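Local coordinates for possible sortase-like protein (Corynebacterium diphtheriae, PDB 5UUS), which probably acts as a class E sortase, a membrane-anchored cysteine transpeptidase whose family cleaves sorting signals through an acyl-thioester intermediate, at residues T61-Y73 / F85-F98. Residues are numbered along the deposited sequence; the frame is centred on the assembly and turned at random.
Sequences TTDADLEAGPGHY and FAVAGHRVGKGAPF
Leu66 lies against the ring of His90: its CB sits 4.1 Å from the ring centroid and 29° off the ring normal, a CH-pi contact over one face. Its chi1 of -60°, which sets CG anti to the carbonyl carbon, sends the branch on to Ala88, where CD2 comes 3.5 Å from Ala88 O. A water accepts from His90 N and lies where it can donate to Leu66 O, bridging the two backbones. Alongside, Gly71 and Ala88 form an antiparallel hydrogen-bonded pair, Gly71 N to Ala88 O and Ala88 N to Gly71 O, each 2.9 Å; Tyr73 N to Ala86 O (3.0 Å) continues the register. These bonds join strands 71-72 and 83-88 as a beta hairpin in the sortase beta-barrel, and the chain leaves the second strand through Gly89 to reach His90, the predicted proton donor/acceptor. On the face bearing Ala88, the Tyr73 ring runs along the strand, with OH 3.5 Å from Ala88 CB and Thr61 CG2 over one ring face. The Pro70 ring packs on the end of the other segment, its CG 3.9 Å from Phe98 CZ and its CG and CD edge against Pro97 CG. The His72 and Phe85 rings are near parallel (29°) but strongly offset and barely overlap, His72 CD2 lying nearest Phe85 CE1. Further out, Thr193 hydrogen-bonds Tyr73 OH, while His72 ND1 bonds to Glu59 OE1 and NE2 to Gln77 O, fixing that ring's rotation.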
ATOM      1  N   THR A  61      -2.359 -10.363 -10.448  1.00 45.46           N
ATOM      2  CA  THR A  61      -2.817  -9.148 -11.129  1.00 43.82           C
ATOM      3  C   THR A  61      -3.350  -9.421 -12.528  1.00 50.76           C
ATOM      4  O   THR A  61      -3.315  -8.539 -13.387  1.00 51.09           O
ATOM      5  CB  THR A  61      -1.689  -8.088 -11.232  1.00 47.37           C
ATOM      6  OG1 THR A  61      -0.503  -8.688 -11.747  1.00 49.13           O
ATOM      7  CG2 THR A  61      -1.369  -7.510  -9.894  1.00 37.76           C
ATOM      8  N   THR A  62      -3.845 -10.630 -12.767  1.00 50.11           N
ATOM      9  CA  THR A  62      -4.485 -10.929 -14.040  1.00 54.24           C
ATOM     10  C   THR A  62      -5.805 -10.173 -14.122  1.00 56.08           C
ATOM     11  O   THR A  62      -6.312  -9.660 -13.119  1.00 52.29           O
ATOM     12  CB  THR A  62      -4.762 -12.431 -14.225  1.00 53.91           C
ATOM     13  OG1 THR A  62      -5.867 -12.809 -13.393  1.00 57.54           O
ATOM     14  CG2 THR A  62      -3.531 -13.256 -13.873  1.00 53.14           C
ATOM     15  N   ASP A  63      -6.365 -10.120 -15.326  1.00 62.29           N
ATOM     16  CA  ASP A  63      -7.627  -9.437 -15.556  1.00 63.75           C
ATOM     17  C   ASP A  63      -8.701 -10.019 -14.660  1.00 61.26           C
ATOM     18  O   ASP A  63      -9.495  -9.289 -14.068  1.00 62.60           O
ATOM     19  CB  ASP A  63      -8.026  -9.544 -17.028  1.00 72.67           C
ATOM     20  CG  ASP A  63      -6.937  -9.023 -17.962  1.00 85.17           C
ATOM     21  OD1 ASP A  63      -6.226  -8.066 -17.581  1.00 87.53           O
ATOM     22  OD2 ASP A  63      -6.789  -9.574 -19.074  1.00 92.10           O
ATOM     23  N   ALA A  64      -8.695 -11.341 -14.530  1.00 60.20           N
ATOM     24  CA  ALA A  64      -9.658 -12.030 -13.689  1.00 59.95           C
ATOM     25  C   ALA A  64      -9.505 -11.655 -12.211  1.00 60.43           C
ATOM     26  O   ALA A  64     -10.507 -11.493 -11.495  1.00 57.73           O
ATOM     27  CB  ALA A  64      -9.520 -13.532 -13.876  1.00 60.47           C
ATOM     28  N   ASP A  65      -8.255 -11.529 -11.754  1.00 54.46           N
ATOM     29  CA  ASP A  65      -7.976 -11.136 -10.371  1.00 53.36           C
ATOM     30  C   ASP A  65      -8.465  -9.722 -10.041  1.00 59.55           C
ATOM     31  O   ASP A  65      -8.921  -9.463  -8.923  1.00 65.92           O
ATOM     32  CB  ASP A  65      -6.476 -11.204 -10.088  1.00 49.06           C
ATOM     33  CG  ASP A  65      -5.913 -12.620 -10.203  1.00 50.98           C
ATOM     34  OD1 ASP A  65      -6.579 -13.580  -9.775  1.00 50.51           O
ATOM     35  OD2 ASP A  65      -4.790 -12.761 -10.719  1.00 57.12           O
ATOM     36  N   LEU A  66      -8.339  -8.810 -11.010  1.00 49.08           N
ATOM     37  CA  LEU A  66      -8.613  -7.396 -10.782  1.00 51.17           C
ATOM     38  C   LEU A  66     -10.090  -7.104 -10.937  1.00 61.89           C
ATOM     39  O   LEU A  66     -10.496  -5.952 -10.928  1.00 57.18           O
ATOM     40  CB  LEU A  66      -7.811  -6.522 -11.758  1.00 55.67           C
ATOM     41  CG  LEU A  66      -6.284  -6.670 -11.656  1.00 57.57           C
ATOM     42  CD1 LEU A  66      -5.566  -5.708 -12.581  1.00 60.48           C
ATOM     43  CD2 LEU A  66      -5.844  -6.441 -10.243  1.00 56.23           C
ATOM     44  N   GLU A  67     -10.888  -8.158 -11.087  1.00 73.30           N
ATOM     45  CA  GLU A  67     -12.299  -8.017 -11.412  1.00 80.98           C
ATOM     46  C   GLU A  67     -13.130  -7.514 -10.236  1.00 77.50           C
ATOM     47  O   GLU A  67     -14.015  -6.687 -10.413  1.00 86.02           O
ATOM     48  CB  GLU A  67     -12.862  -9.350 -11.914  1.00 93.97           C
ATOM     49  CG  GLU A  67     -14.265  -9.258 -12.504  1.00105.57           C
ATOM     50  CD  GLU A  67     -14.316  -8.433 -13.783  1.00115.49           C
ATOM     51  OE1 GLU A  67     -13.253  -8.243 -14.416  1.00118.44           O
ATOM     52  OE2 GLU A  67     -15.420  -7.978 -14.156  1.00119.40           O
ATOM     53  N   ALA A  68     -12.846  -7.994  -9.037  1.00 69.43           N
ATOM     54  CA  ALA A  68     -13.649  -7.614  -7.878  1.00 68.84           C
ATOM     55  C   ALA A  68     -12.933  -6.653  -6.926  1.00 74.02           C
ATOM     56  O   ALA A  68     -13.464  -6.318  -5.860  1.00 79.80           O
ATOM     57  CB  ALA A  68     -14.076  -8.859  -7.123  1.00 70.72           C
ATOM     58  N   GLY A  69     -11.726  -6.222  -7.290  1.00 69.70           N
ATOM     59  CA  GLY A  69     -10.943  -5.341  -6.425  1.00 58.51           C
ATOM     60  C   GLY A  69      -9.452  -5.412  -6.713  1.00 49.70           C
ATOM     61  O   GLY A  69      -9.035  -5.997  -7.720  1.00 49.98           O
ATOM     62  N   PRO A  70      -8.630  -4.815  -5.840  1.00 42.07           N
ATOM     63  CA  PRO A  70      -7.189  -4.810  -6.122  1.00 41.07           C
ATOM     64  C   PRO A  70      -6.582  -6.215  -6.107  1.00 48.77           C
ATOM     65  O   PRO A  70      -7.088  -7.109  -5.410  1.00 47.43           O
ATOM     66  CB  PRO A  70      -6.613  -3.955  -4.995  1.00 45.85           C
ATOM     67  CG  PRO A  70      -7.769  -3.169  -4.477  1.00 44.81           C
ATOM     68  CD  PRO A  70      -8.968  -4.008  -4.656  1.00 42.61           C
ATOM     69  N   GLY A  71      -5.513  -6.405  -6.878  1.00 43.84           N
ATOM     70  CA  GLY A  71      -4.736  -7.637  -6.833  1.00 46.85           C
ATOM     71  C   GLY A  71      -3.297  -7.335  -6.439  1.00 44.41           C
ATOM     72  O   GLY A  71      -2.761  -6.289  -6.807  1.00 40.84           O
ATOM     73  N   HIS A  72      -2.672  -8.253  -5.702  1.00 45.44           N
ATOM     74  CA  HIS A  72      -1.263  -8.152  -5.305  1.00 40.45           C
ATOM     75  C   HIS A  72      -0.339  -8.617  -6.432  1.00 37.90           C
ATOM     76  O   HIS A  72      -0.540  -9.692  -6.976  1.00 38.34           O
ATOM     77  CB  HIS A  72      -1.027  -8.986  -4.031  1.00 38.09           C
ATOM     78  CG  HIS A  72       0.400  -9.046  -3.574  1.00 37.31           C
ATOM     79  ND1 HIS A  72       1.083 -10.239  -3.432  1.00 41.75           N
ATOM     80  CD2 HIS A  72       1.266  -8.069  -3.196  1.00 40.05           C
ATOM     81  CE1 HIS A  72       2.311  -9.994  -2.996  1.00 39.68           C
ATOM     82  NE2 HIS A  72       2.450  -8.686  -2.849  1.00 38.16           N
ATOM     83  N   TYR A  73       0.656  -7.798  -6.814  1.00 36.21           N
ATOM     84  CA  TYR A  73       1.717  -8.260  -7.702  1.00 35.36           C
ATOM     85  C   TYR A  73       2.502  -9.410  -7.025  1.00 40.72           C
ATOM     86  O   TYR A  73       3.168  -9.207  -6.015  1.00 41.09           O
ATOM     87  CB  TYR A  73       2.677  -7.123  -8.066  1.00 38.47           C
ATOM     88  CG  TYR A  73       2.096  -6.018  -8.958  1.00 34.48           C
ATOM     89  CD1 TYR A  73       2.183  -6.100 -10.344  1.00 38.00           C
ATOM     90  CD2 TYR A  73       1.526  -4.897  -8.406  1.00 35.42           C
ATOM     91  CE1 TYR A  73       1.684  -5.072 -11.165  1.00 35.71           C
ATOM     92  CE2 TYR A  73       1.003  -3.859  -9.214  1.00 36.42           C
ATOM     93  CZ  TYR A  73       1.101  -3.959 -10.591  1.00 36.20           C
ATOM     94  OH  TYR A  73       0.601  -2.933 -11.377  1.00 43.74           O
ATOM     95  N   PHE A  85       5.084  -3.580  -0.815  1.00 34.59           N
ATOM     96  CA  PHE A  85       3.853  -4.351  -0.971  1.00 35.75           C
ATOM     97  C   PHE A  85       3.017  -3.641  -2.066  1.00 34.32           C
ATOM     98  O   PHE A  85       2.458  -2.585  -1.811  1.00 34.67           O
ATOM     99  CB  PHE A  85       3.119  -4.435   0.373  1.00 34.02           C
ATOM    100  CG  PHE A  85       1.665  -4.801   0.259  1.00 39.07           C
ATOM    101  CD1 PHE A  85       1.279  -6.017  -0.296  1.00 40.28           C
ATOM    102  CD2 PHE A  85       0.673  -3.931   0.725  1.00 33.46           C
ATOM    103  CE1 PHE A  85      -0.079  -6.352  -0.426  1.00 42.38           C
ATOM    104  CE2 PHE A  85      -0.687  -4.268   0.607  1.00 35.53           C
ATOM    105  CZ  PHE A  85      -1.056  -5.481   0.019  1.00 37.57           C
ATOM    106  N   ALA A  86       2.966  -4.212  -3.275  1.00 35.31           N
ATOM    107  CA  ALA A  86       2.361  -3.548  -4.439  1.00 38.75           C
ATOM    108  C   ALA A  86       1.055  -4.201  -4.898  1.00 39.84           C
ATOM    109  O   ALA A  86       0.949  -5.430  -4.962  1.00 35.72           O
ATOM    110  CB  ALA A  86       3.356  -3.516  -5.610  1.00 37.90           C
ATOM    111  N   VAL A  87       0.066  -3.365  -5.212  1.00 35.87           N
ATOM    112  CA  VAL A  87      -1.206  -3.839  -5.728  1.00 33.26           C
ATOM    113  C   VAL A  87      -1.645  -2.986  -6.921  1.00 36.29           C
ATOM    114  O   VAL A  87      -1.309  -1.793  -7.015  1.00 41.06           O
ATOM    115  CB  VAL A  87      -2.329  -3.821  -4.652  1.00 45.24           C
ATOM    116  CG1 VAL A  87      -1.982  -4.744  -3.475  1.00 45.71           C
ATOM    117  CG2 VAL A  87      -2.590  -2.404  -4.172  1.00 42.68           C
ATOM    118  N   ALA A  88      -2.390  -3.618  -7.818  1.00 34.62           N
ATOM    119  CA  ALA A  88      -2.998  -2.973  -8.974  1.00 38.32           C
ATOM    120  C   ALA A  88      -4.499  -2.947  -8.745  1.00 42.85           C
ATOM    121  O   ALA A  88      -5.031  -3.812  -8.064  1.00 39.35           O
ATOM    122  CB  ALA A  88      -2.667  -3.738 -10.272  1.00 40.91           C
ATOM    123  N   GLY A  89      -5.194  -1.995  -9.349  1.00 38.66           N
ATOM    124  CA  GLY A  89      -6.639  -1.980  -9.268  1.00 41.31           C
ATOM    125  C   GLY A  89      -7.214  -1.128 -10.385  1.00 47.05           C
ATOM    126  O   GLY A  89      -6.545  -0.228 -10.915  1.00 48.03           O
ATOM    127  N   HIS A  90      -8.455  -1.419 -10.745  1.00 42.75           N
ATOM    128  CA  HIS A  90      -9.150  -0.669 -11.783  1.00 45.68           C
ATOM    129  C   HIS A  90      -9.539   0.705 -11.297  1.00 50.41           C
ATOM    130  O   HIS A  90      -9.671   0.955 -10.082  1.00 44.26           O
ATOM    131  CB  HIS A  90     -10.373  -1.436 -12.268  1.00 49.48           C
ATOM    132  CG  HIS A  90     -10.019  -2.595 -13.138  1.00 59.92           C
ATOM    133  ND1 HIS A  90     -10.649  -3.818 -13.052  1.00 63.24           N
ATOM    134  CD2 HIS A  90      -9.074  -2.724 -14.099  1.00 64.18           C
ATOM    135  CE1 HIS A  90     -10.117  -4.647 -13.935  1.00 62.85           C
ATOM    136  NE2 HIS A  90      -9.153  -4.010 -14.576  1.00 62.19           N
ATOM    137  N   ARG A  91      -9.686   1.590 -12.277  1.00 57.04           N
ATOM    138  CA  ARG A  91      -9.994   2.992 -12.063  1.00 56.34           C
ATOM    139  C   ARG A  91     -11.412   3.287 -12.480  1.00 58.72           C
ATOM    140  O   ARG A  91     -12.089   4.085 -11.855  1.00 58.34           O
ATOM    141  CB  ARG A  91      -9.044   3.864 -12.863  1.00 58.65           C
ATOM    142  CG  ARG A  91      -9.398   5.308 -12.817  1.00 61.33           C
ATOM    143  CD  ARG A  91      -8.165   6.076 -12.815  1.00 51.43           C
ATOM    144  NE  ARG A  91      -8.383   7.475 -12.517  1.00 51.39           N
ATOM    145  CZ  ARG A  91      -7.467   8.389 -12.763  1.00 53.71           C
ATOM    146  NH1 ARG A  91      -6.311   8.001 -13.306  1.00 47.29           N
ATOM    147  NH2 ARG A  91      -7.694   9.666 -12.483  1.00 62.07           N
ATOM    148  N   VAL A  92     -11.853   2.636 -13.550  1.00 63.27           N
ATOM    149  CA  VAL A  92     -13.176   2.893 -14.106  1.00 73.30           C
ATOM    150  C   VAL A  92     -14.096   1.698 -13.901  1.00 77.42           C
ATOM    151  O   VAL A  92     -13.647   0.550 -13.808  1.00 75.23           O
ATOM    152  CB  VAL A  92     -13.112   3.239 -15.615  1.00 74.28           C
ATOM    153  CG1 VAL A  92     -12.426   4.572 -15.818  1.00 71.09           C
ATOM    154  CG2 VAL A  92     -12.395   2.147 -16.388  1.00 73.71           C
ATOM    155  N   GLY A  93     -15.388   1.980 -13.814  1.00 82.01           N
ATOM    156  CA  GLY A  93     -16.371   0.937 -13.600  1.00 93.05           C
ATOM    157  C   GLY A  93     -17.102   1.167 -12.298  1.00100.08           C
ATOM    158  O   GLY A  93     -16.612   1.890 -11.420  1.00 97.32           O
ATOM    159  N   LYS A  94     -18.283   0.566 -12.180  1.00106.64           N
ATOM    160  CA  LYS A  94     -19.061   0.663 -10.952  1.00108.44           C
ATOM    161  C   LYS A  94     -18.336  -0.101  -9.851  1.00100.74           C
ATOM    162  O   LYS A  94     -18.213  -1.325  -9.907  1.00 99.66           O
ATOM    163  CB  LYS A  94     -20.484   0.120 -11.151  1.00114.00           C
ATOM    164  CG  LYS A  94     -21.531   0.754 -10.233  1.00118.30           C
ATOM    165  CD  LYS A  94     -22.926   0.189 -10.491  1.00123.50           C
ATOM    166  CE  LYS A  94     -24.001   0.918  -9.684  1.00125.69           C
ATOM    167  NZ  LYS A  94     -24.314   2.282 -10.201  1.00126.82           N
ATOM    168  N   GLY A  95     -17.833   0.634  -8.865  1.00 94.82           N
ATOM    169  CA  GLY A  95     -17.129   0.031  -7.749  1.00 87.85           C
ATOM    170  C   GLY A  95     -15.651  -0.226  -7.978  1.00 78.73           C
ATOM    171  O   GLY A  95     -15.056  -1.039  -7.276  1.00 74.47           O
ATOM    172  N   ALA A  96     -15.054   0.448  -8.963  1.00 71.16           N
ATOM    173  CA  ALA A  96     -13.603   0.381  -9.155  1.00 61.67           C
ATOM    174  C   ALA A  96     -12.950   0.951  -7.915  1.00 56.60           C
ATOM    175  O   ALA A  96     -13.389   1.982  -7.426  1.00 62.49           O
ATOM    176  CB  ALA A  96     -13.166   1.149 -10.394  1.00 58.92           C
ATOM    177  N   PRO A  97     -11.896   0.290  -7.403  1.00 54.30           N
ATOM    178  CA  PRO A  97     -11.343   0.748  -6.127  1.00 47.63           C
ATOM    179  C   PRO A  97     -10.486   1.991  -6.251  1.00 47.87           C
ATOM    180  O   PRO A  97     -10.369   2.695  -5.253  1.00 47.19           O
ATOM    181  CB  PRO A  97     -10.473  -0.444  -5.674  1.00 47.43           C
ATOM    182  CG  PRO A  97      -9.962  -1.002  -6.974  1.00 46.31           C
ATOM    183  CD  PRO A  97     -11.162  -0.881  -7.924  1.00 51.01           C
ATOM    184  N   PHE A  98      -9.865   2.240  -7.408  1.00 45.35           N
ATOM    185  CA  PHE A  98      -8.771   3.224  -7.439  1.00 44.97           C
ATOM    186  C   PHE A  98      -9.087   4.446  -8.304  1.00 46.83           C
ATOM    187  O   PHE A  98      -8.182   5.065  -8.840  1.00 51.34           O
ATOM    188  CB  PHE A  98      -7.457   2.581  -7.941  1.00 41.32           C
ATOM    189  CG  PHE A  98      -6.791   1.638  -6.950  1.00 43.50           C
ATOM    190  CD1 PHE A  98      -7.139   1.639  -5.602  1.00 40.62           C
ATOM    191  CD2 PHE A  98      -5.778   0.779  -7.373  1.00 42.47           C
ATOM    192  CE1 PHE A  98      -6.504   0.746  -4.692  1.00 41.04           C
ATOM    193  CE2 PHE A  98      -5.133  -0.092  -6.484  1.00 40.06           C
ATOM    194  CZ  PHE A  98      -5.497  -0.118  -5.149  1.00 40.89           C
TER
HETATM  195  O   HOH W   1      -9.780  -3.466  -9.544  1.00 49.36           O